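Local coordinates for putative uncharacterized protein PH0242 (Pyrococcus horikoshii, PDB 3VU1), which is an archaeal oligosaccharyltransferase AglB, represented here by its beta-rich C-terminal globular domain with a bound calcium ion, at residues A[58-63]-A[80-85]; A[352-355]-A[360-363]; A[377-382]-A[473-478]. One frame throughout, in Å; residues are numbered along the deposited sequence.

Contact 1 (A[58-63]-A[80-85]); sequences RDRDHI and ESWELN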
loop_
_atom_site.group_PDB
_atom_site.type_symbol
_atom_site.label_atom_id
_atom_site.label_comp_id
_atom_site.label_asym_id
_atom_site.label_seq_id
_atom_site.Cartn_x
_atom_site.Cartn_y
_atom_site.Cartn_z
ATOM N N ARG A 58 -7.536 -14.029 -7.544
ATOM C CA ARG A 58 -8.369 -14.257 -6.368
ATOM C C ARG A 58 -7.600 -14.735 -5.124
ATOM O O ARG A 58 -8.140 -14.719 -4.018
ATOM C CB ARG A 58 -9.488 -15.253 -6.688
ATOM C CG ARG A 58 -10.401 -15.309 -5.603
ATOM N N ASP A 59 -6.362 -15.202 -5.291
ATOM C CA ASP A 59 -5.516 -15.468 -4.121
ATOM C C ASP A 59 -5.014 -14.117 -3.578
ATOM O O ASP A 59 -5.055 -13.874 -2.355
ATOM C CB ASP A 59 -4.351 -16.397 -4.464
ATOM C CG ASP A 59 -3.529 -15.903 -5.633
ATOM O OD1 ASP A 59 -3.997 -14.972 -6.340
ATOM O OD2 ASP A 59 -2.405 -16.430 -5.847
ATOM N N ARG A 60 -4.596 -13.244 -4.508
ATOM C CA ARG A 60 -4.147 -11.893 -4.209
ATOM C C ARG A 60 -5.238 -10.983 -3.609
ATOM O O ARG A 60 -4.916 -9.993 -2.949
ATOM C CB ARG A 60 -3.479 -11.249 -5.427
ATOM C CG ARG A 60 -2.097 -11.798 -5.706
ATOM C CD ARG A 60 -1.416 -11.083 -6.849
ATOM N NE ARG A 60 -0.060 -11.600 -7.034
ATOM C CZ ARG A 60 0.849 -11.067 -7.857
ATOM N NH1 ARG A 60 0.545 -10.000 -8.574
ATOM N NH2 ARG A 60 2.078 -11.591 -7.954
ATOM N N ASP A 61 -6.506 -11.330 -3.813
ATOM C CA ASP A 61 -7.629 -10.617 -3.203
ATOM C C ASP A 61 -7.501 -10.528 -1.689
ATOM O O ASP A 61 -7.788 -9.489 -1.090
ATOM C CB ASP A 61 -8.960 -11.321 -3.526
ATOM C CG ASP A 61 -9.501 -11.009 -4.951
ATOM O OD1 ASP A 61 -8.777 -10.420 -5.812
ATOM O OD2 ASP A 61 -10.681 -11.378 -5.195
ATOM N N HIS A 62 -7.075 -11.624 -1.067
ATOM C CA HIS A 62 -6.937 -11.679 0.385
ATOM C C HIS A 62 -5.848 -10.760 0.838
ATOM O O HIS A 62 -5.936 -10.175 1.944
ATOM C CB HIS A 62 -6.641 -13.089 0.856
ATOM C CG HIS A 62 -7.799 -14.020 0.697
ATOM N ND1 HIS A 62 -8.833 -14.037 1.558
ATOM C CD2 HIS A 62 -8.095 -14.963 -0.300
ATOM C CE1 HIS A 62 -9.734 -14.958 1.160
ATOM N NE2 HIS A 62 -9.283 -15.519 0.019
ATOM N N ILE A 63 -4.817 -10.616 -0.001
ATOM C CA ILE A 63 -3.717 -9.751 0.352
ATOM C C ILE A 63 -4.075 -8.265 0.151
ATOM O O ILE A 63 -3.827 -7.417 1.042
ATOM C CB ILE A 63 -2.403 -10.201 -0.329
ATOM C CG1 ILE A 63 -2.147 -11.684 -0.017
ATOM C CG2 ILE A 63 -1.238 -9.334 0.126
ATOM C CD1 ILE A 63 -2.276 -12.084 1.448
ATOM N N GLU A 80 6.194 -5.133 -2.580
ATOM C CA GLU A 80 7.410 -5.093 -3.380
ATOM C C GLU A 80 7.599 -6.395 -4.175
ATOM O O GLU A 80 7.965 -6.355 -5.346
ATOM C CB GLU A 80 8.653 -4.761 -2.539
ATOM C CG GLU A 80 9.976 -4.864 -3.306
ATOM C CD GLU A 80 10.065 -3.934 -4.523
ATOM O OE1 GLU A 80 11.146 -3.876 -5.184
ATOM O OE2 GLU A 80 9.055 -3.248 -4.820
ATOM N N SER A 81 7.317 -7.537 -3.549
ATOM C CA SER A 81 7.475 -8.807 -4.229
ATOM C C SER A 81 6.604 -8.881 -5.484
ATOM O O SER A 81 6.923 -9.614 -6.398
ATOM C CB SER A 81 7.170 -9.975 -3.302
ATOM O OG SER A 81 5.791 -10.022 -3.073
ATOM N N TRP A 82 5.533 -8.094 -5.543
ATOM C CA TRP A 82 4.737 -7.985 -6.775
ATOM C C TRP A 82 5.234 -6.968 -7.740
ATOM O O TRP A 82 4.606 -6.810 -8.780
ATOM C CB TRP A 82 3.254 -7.687 -6.511
ATOM C CG TRP A 82 2.515 -8.618 -5.578
ATOM C CD1 TRP A 82 2.933 -9.847 -5.068
ATOM C CD2 TRP A 82 1.175 -8.414 -5.021
ATOM N NE1 TRP A 82 1.983 -10.384 -4.237
ATOM C CE2 TRP A 82 0.899 -9.571 -4.173
ATOM C CE3 TRP A 82 0.216 -7.428 -5.142
ATOM C CZ2 TRP A 82 -0.301 -9.711 -3.496
ATOM C CZ3 TRP A 82 -0.986 -7.577 -4.450
ATOM C CH2 TRP A 82 -1.232 -8.689 -3.646
ATOM N N GLU A 83 6.326 -6.266 -7.416
ATOM C CA GLU A 83 6.844 -5.126 -8.210
ATOM C C GLU A 83 5.833 -3.996 -8.350
ATOM O O GLU A 83 5.823 -3.275 -9.372
ATOM C CB GLU A 83 7.261 -5.555 -9.604
ATOM C CG GLU A 83 8.678 -6.046 -9.733
ATOM C CD GLU A 83 8.865 -6.891 -10.980
ATOM O OE1 GLU A 83 8.815 -6.300 -12.088
ATOM O OE2 GLU A 83 9.045 -8.137 -10.851
ATOM N N LEU A 84 4.976 -3.862 -7.335
ATOM C CA LEU A 84 3.899 -2.878 -7.341
ATOM C C LEU A 84 4.432 -1.450 -7.407
ATOM O O LEU A 84 5.292 -1.062 -6.606
ATOM C CB LEU A 84 2.992 -3.036 -6.124
ATOM C CG LEU A 84 1.742 -2.149 -6.170
ATOM C CD1 LEU A 84 0.828 -2.605 -7.291
ATOM C CD2 LEU A 84 1.000 -2.126 -4.852
ATOM N N ASN A 85 3.900 -0.688 -8.361
ATOM C CA ASN A 85 4.295 0.686 -8.590
ATOM C C ASN A 85 3.222 1.676 -8.117
ATOM O O ASN A 85 3.533 2.665 -7.456
ATOM C CB ASN A 85 4.608 0.875 -10.081
ATOM C CG ASN A 85 5.882 0.156 -10.504
ATOM O OD1 ASN A 85 5.844 -0.904 -11.135
ATOM N ND2 ASN A 85 7.020 0.719 -10.134
#
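The guanidinium of Arg-60 lies flat on one face of the Trp-82 indole, the two planes only 9° apart. Arg-60 CZ stands 3.6 Å from the centroid of the Trp-82 five-membered ring and almost on the ring normal, a cation-pi stack. The aliphatic part of the arginine takes the other half of the same face, with Arg-60 CD 3.8 Å from the centroid of the Trp-82 six-membered ring in a CH-pi contact. Arginine and indole run past each other in opposite directions; the arginine chain, extended from CG to NE and leaving with CG anti to the carbonyl carbon (chi1 -74°), spans both rings. Ile-63, one helical turn on, reaches the far end of the indole obliquely, its CG2 3.8 Å from Trp-82 CZ2. Next to the stack in sequence, Arg-60 N donates to Asp-59 OD1 from above the carboxylate plane, and Asp-59 OD2 forms a salt bridge with Arg-470. The contact thus joins helix 60-69 to the loop that leads into strand 86-90. Phe-79 meets Trp-82 edge-to-face, Met-417 of strand 412-431 touches both Ile-63 and Trp-82, and Ile-396 of strand 385-401 packs against Arg-60 and Ile-63.

Contact 2 (A[352-355]-A[360-363]); sequences GPVR and ITNP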
loop_
_atom_site.group_PDB
_atom_site.type_symbol
_atom_site.label_atom_id
_atom_site.label_comp_id
_atom_site.label_asym_id
_atom_site.label_seq_id
_atom_site.Cartn_x
_atom_site.Cartn_y
_atom_site.Cartn_z
ATOM N N GLY A 352 5.905 -11.150 -23.175
ATOM C CA GLY A 352 5.276 -12.149 -24.011
ATOM C C GLY A 352 5.032 -13.403 -23.205
ATOM O O GLY A 352 5.393 -13.463 -22.027
ATOM N N PRO A 353 4.452 -14.433 -23.843
ATOM C CA PRO A 353 4.123 -15.670 -23.131
ATOM C C PRO A 353 5.379 -16.423 -22.685
ATOM O O PRO A 353 6.436 -16.252 -23.251
ATOM C CB PRO A 353 3.347 -16.471 -24.178
ATOM C CG PRO A 353 3.924 -16.018 -25.483
ATOM C CD PRO A 353 4.280 -14.568 -25.304
ATOM N N VAL A 354 5.244 -17.254 -21.673
ATOM C CA VAL A 354 6.364 -17.994 -21.131
ATOM C C VAL A 354 6.317 -19.442 -21.641
ATOM O O VAL A 354 5.267 -20.102 -21.560
ATOM C CB VAL A 354 6.296 -17.991 -19.584
ATOM C CG1 VAL A 354 7.506 -18.671 -18.981
ATOM C CG2 VAL A 354 6.185 -16.573 -19.052
ATOM N N ARG A 355 7.450 -19.941 -22.141
ATOM C CA ARG A 355 7.542 -21.343 -22.590
ATOM C C ARG A 355 8.487 -22.220 -21.769
ATOM O O ARG A 355 9.611 -21.827 -21.450
ATOM C CB ARG A 355 7.919 -21.419 -24.072
ATOM C CG ARG A 355 6.902 -20.745 -24.978
ATOM C CD ARG A 355 7.442 -20.391 -26.360
ATOM N NE ARG A 355 6.337 -20.365 -27.316
ATOM C CZ ARG A 355 5.723 -19.272 -27.764
ATOM N NH1 ARG A 355 6.107 -18.038 -27.389
ATOM N NH2 ARG A 355 4.713 -19.435 -28.612
ATOM N N ILE A 360 3.920 -23.163 -24.213
ATOM C CA ILE A 360 3.347 -22.082 -23.403
ATOM C C ILE A 360 2.833 -22.565 -22.042
ATOM O O ILE A 360 1.930 -23.411 -21.980
ATOM C CB ILE A 360 2.180 -21.386 -24.141
ATOM C CG1 ILE A 360 2.715 -20.547 -25.310
ATOM C CG2 ILE A 360 1.337 -20.545 -23.179
ATOM C CD1 ILE A 360 1.641 -19.848 -26.124
ATOM N N THR A 361 3.390 -22.009 -20.961
ATOM C CA THR A 361 2.917 -22.304 -19.595
ATOM C C THR A 361 2.304 -21.094 -18.861
ATOM O O THR A 361 2.389 -19.949 -19.319
ATOM C CB THR A 361 4.026 -22.913 -18.717
ATOM O OG1 THR A 361 5.152 -22.041 -18.732
ATOM C CG2 THR A 361 4.449 -24.289 -19.240
ATOM N N ASN A 362 1.672 -21.376 -17.723
ATOM C CA ASN A 362 1.098 -20.349 -16.832
ATOM C C ASN A 362 2.205 -19.482 -16.169
ATOM O O ASN A 362 3.089 -20.041 -15.506
ATOM C CB ASN A 362 0.231 -21.069 -15.772
ATOM C CG ASN A 362 -0.469 -20.114 -14.824
ATOM O OD1 ASN A 362 -0.415 -18.896 -14.990
ATOM N ND2 ASN A 362 -1.133 -20.670 -13.810
ATOM N N PRO A 363 2.165 -18.133 -16.334
ATOM C CA PRO A 363 3.273 -17.317 -15.811
ATOM C C PRO A 363 3.241 -17.181 -14.297
ATOM O O PRO A 363 4.195 -16.696 -13.708
ATOM C CB PRO A 363 3.094 -15.952 -16.485
ATOM C CG PRO A 363 1.851 -16.036 -17.293
ATOM C CD PRO A 363 1.099 -17.278 -16.872
#
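Val-354 O is the acceptor on which Thr-361 and Ile-360 converge. Thr-361 N donates to Val-354 O at 2.7 Å in a straight bond (168° at the hydrogen) that runs nearly along the C=O axis. The hydroxyl of Thr-361 is turned back to the same oxygen because OG1 stands between the backbone N and the carbonyl carbon (chi1 55°); this second bond, Thr-361 OG1 to Val-354 O at 3.4 Å, is weak. Ile-360 CA adds a CA-H...O contact, 3.3 Å from Val-354 O. One residue closer to the turn, Arg-355 and Ile-360 form an antiparallel non-hydrogen-bonded pair. Their side chains share a face of the sheet, where Ile-360 CG1 sits 3.9 Å above the guanidinium plane of Arg-355, toward its rim. Ile-360 CD1 also reaches Pro-353 CB at 4.3 Å. Past Thr-361 the chain bends, and Pro-363 CB comes to 4.1 Å from Val-354 CG2.

Farther out, Arg-355 is held by backbone bonding to Glu-376 of strand 372-381, while Leu-375, Leu-377 and Ile-366 pack on Val-354. Leu-45 and Leu-350 lie against Pro-363. The contact joins strands 336-356 and 359-361 of a beta hairpin: one oxygen gathers three donors, two of them weak, and the apolar Ile-360 side chain lies over one face of the charged Arg-355 guanidinium.

Contact 3 (A[377-382]-A[473-478]); sequences LKVGVD and PVFIVE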
loop_
_atom_site.group_PDB
_atom_site.type_symbol
_atom_site.label_atom_id
_atom_site.label_comp_id
_atom_site.label_asym_id
_atom_site.label_seq_id
_atom_site.Cartn_x
_atom_site.Cartn_y
_atom_site.Cartn_z
ATOM N N LEU A 377 11.727 -16.669 -21.655
ATOM C CA LEU A 377 11.044 -15.490 -21.131
ATOM C C LEU A 377 11.408 -14.304 -21.977
ATOM O O LEU A 377 12.531 -14.199 -22.461
ATOM C CB LEU A 377 11.535 -15.152 -19.728
ATOM C CG LEU A 377 11.515 -16.224 -18.667
ATOM C CD1 LEU A 377 12.672 -16.044 -17.709
ATOM C CD2 LEU A 377 10.196 -16.171 -17.931
ATOM N N LYS A 378 10.456 -13.399 -22.123
ATOM C CA LYS A 378 10.723 -12.079 -22.624
ATOM C C LYS A 378 10.293 -11.116 -21.510
ATOM O O LYS A 378 9.142 -11.135 -21.046
ATOM C CB LYS A 378 9.974 -11.835 -23.948
ATOM C CG LYS A 378 10.840 -11.951 -25.202
ATOM C CD LYS A 378 10.322 -12.947 -26.258
ATOM C CE LYS A 378 8.871 -12.726 -26.701
ATOM N NZ LYS A 378 8.606 -11.395 -27.323
ATOM N N VAL A 379 11.230 -10.287 -21.066
ATOM C CA VAL A 379 10.977 -9.369 -19.962
ATOM C C VAL A 379 11.384 -7.941 -20.303
ATOM O O VAL A 379 12.384 -7.733 -20.991
ATOM C CB VAL A 379 11.666 -9.862 -18.676
ATOM C CG1 VAL A 379 13.166 -9.988 -18.870
ATOM C CG2 VAL A 379 11.336 -8.956 -17.505
ATOM N N GLY A 380 10.597 -6.973 -19.834
ATOM C CA GLY A 380 10.867 -5.544 -20.059
ATOM C C GLY A 380 11.318 -4.832 -18.789
ATOM O O GLY A 380 10.750 -5.058 -17.715
ATOM N N VAL A 381 12.357 -4.003 -18.908
ATOM C CA VAL A 381 12.847 -3.183 -17.815
ATOM C C VAL A 381 13.072 -1.772 -18.296
ATOM O O VAL A 381 13.294 -1.547 -19.473
ATOM C CB VAL A 381 14.169 -3.711 -17.244
ATOM C CG1 VAL A 381 13.935 -4.923 -16.346
ATOM C CG2 VAL A 381 15.138 -4.033 -18.367
ATOM N N ASP A 382 13.028 -0.825 -17.367
ATOM C CA ASP A 382 13.185 0.602 -17.679
ATOM C C ASP A 382 14.623 1.027 -17.858
ATOM O O ASP A 382 14.876 1.957 -18.591
ATOM C CB ASP A 382 12.518 1.469 -16.606
ATOM C CG ASP A 382 10.998 1.431 -16.699
ATOM O OD1 ASP A 382 10.495 1.569 -17.841
ATOM O OD2 ASP A 382 10.312 1.250 -15.657
ATOM N N PRO A 473 9.174 -16.786 -12.206
ATOM C CA PRO A 473 10.518 -16.333 -12.451
ATOM C C PRO A 473 10.656 -14.892 -11.953
ATOM O O PRO A 473 9.743 -14.092 -12.125
ATOM C CB PRO A 473 10.628 -16.413 -13.957
ATOM C CG PRO A 473 9.259 -16.091 -14.412
ATOM C CD PRO A 473 8.363 -16.773 -13.426
ATOM N N VAL A 474 11.771 -14.589 -11.300
ATOM C CA VAL A 474 11.972 -13.302 -10.640
ATOM C C VAL A 474 13.414 -12.877 -10.910
ATOM O O VAL A 474 14.353 -13.669 -10.707
ATOM C CB VAL A 474 11.693 -13.400 -9.106
ATOM C CG1 VAL A 474 12.155 -12.162 -8.363
ATOM C CG2 VAL A 474 10.215 -13.619 -8.840
ATOM N N PHE A 475 13.573 -11.640 -11.384
ATOM C CA PHE A 475 14.886 -11.070 -11.650
ATOM C C PHE A 475 15.303 -10.186 -10.499
ATOM O O PHE A 475 14.641 -9.192 -10.237
ATOM C CB PHE A 475 14.860 -10.270 -12.939
ATOM C CG PHE A 475 14.674 -11.109 -14.156
ATOM C CD1 PHE A 475 13.397 -11.522 -14.559
ATOM C CD2 PHE A 475 15.779 -11.511 -14.913
ATOM C CE1 PHE A 475 13.223 -12.312 -15.703
ATOM C CE2 PHE A 475 15.614 -12.318 -16.049
ATOM C CZ PHE A 475 14.332 -12.711 -16.445
ATOM N N ILE A 476 16.386 -10.556 -9.813
ATOM C CA ILE A 476 16.900 -9.785 -8.674
ATOM C C ILE A 476 18.098 -8.919 -9.069
ATOM O O ILE A 476 19.044 -9.406 -9.655
ATOM C CB ILE A 476 17.287 -10.681 -7.479
ATOM C CG1 ILE A 476 16.093 -11.512 -7.018
ATOM C CG2 ILE A 476 17.830 -9.842 -6.324
ATOM C CD1 ILE A 476 14.844 -10.709 -6.774
ATOM N N VAL A 477 18.035 -7.632 -8.742
ATOM C CA VAL A 477 19.079 -6.664 -9.062
ATOM C C VAL A 477 19.291 -5.759 -7.860
ATOM O O VAL A 477 18.470 -5.786 -6.922
ATOM C CB VAL A 477 18.670 -5.789 -10.255
ATOM C CG1 VAL A 477 18.442 -6.634 -11.495
ATOM C CG2 VAL A 477 17.418 -4.982 -9.932
ATOM N N GLU A 478 20.386 -4.980 -7.861
ATOM C CA GLU A 478 20.500 -3.814 -6.961
ATOM C C GLU A 478 19.534 -2.812 -7.524
ATOM O O GLU A 478 19.699 -2.349 -8.654
ATOM C CB GLU A 478 21.888 -3.187 -6.928
ATOM C CG GLU A 478 22.789 -3.696 -5.811
ATOM C CD GLU A 478 22.501 -3.118 -4.422
ATOM O OE1 GLU A 478 22.159 -3.914 -3.512
ATOM O OE2 GLU A 478 22.654 -1.890 -4.215
#
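The tip of the Phe-475 ring is the bump of this contact, and the hollow it enters lies between the side chains of Leu-377 and Val-379. Phe-475 CZ is 3.9 Å from Leu-377 CD1 on one hand and 3.8 Å from Val-379 CG1 on the other. Both methyls approach the ring obliquely. Val-379 CG1 makes an off-centre CH-pi contact, 4.3 Å from the Phe-475 ring centroid and 30° off its normal; chi1 of 59° puts this methyl between the backbone N and the carbonyl carbon, pointing at the ring. The second branch of Leu-377 serves a different neighbour: its CD2 meets the CG corner of the Pro-473 ring at 3.6 Å, the two side chains lying oblique to each other. Leu-377 is therefore forked over two alternate residues of the opposing strand, Pro-473 and Phe-475. Ile-438 of strand 434-443 packs beside both Leu-377 and Val-379, and Ile-429 of strand 412-431 lies against Phe-475. The strand axes stay 10.3 Å apart at closest, 40° from parallel, and side chains alone bridge the gap. Such spacing is characteristic of facing layers in a beta-sandwich-like core; strand 336-356 pairs with both strands, consistent with a sheet that branches or curls until its strands face each other.

How the contacts relate
Contacts 2 and 3 are adjoining parts of one antiparallel beta-sheet in the oligosaccharyltransferase Peripheral 2 domain, their centres about 15 Å apart. They meet directly: Val-354 CG1 of contact 2 packs 3.8 Å from Leu-377 CD2 of contact 3, so the hairpin borders the same apolar interior. Contact 1 stands apart, its centre about 20 Å from that of contact 2 and about 17 Å from that of contact 3, with nearest atoms about 8 and 6 Å away without touching. Contact 1 is also the one linked along the chain to the metal site: Glu-76, which binds calcium together with Ala-285, His-319 and Glu-322, lies in the sequence between 58-63 and 80-85.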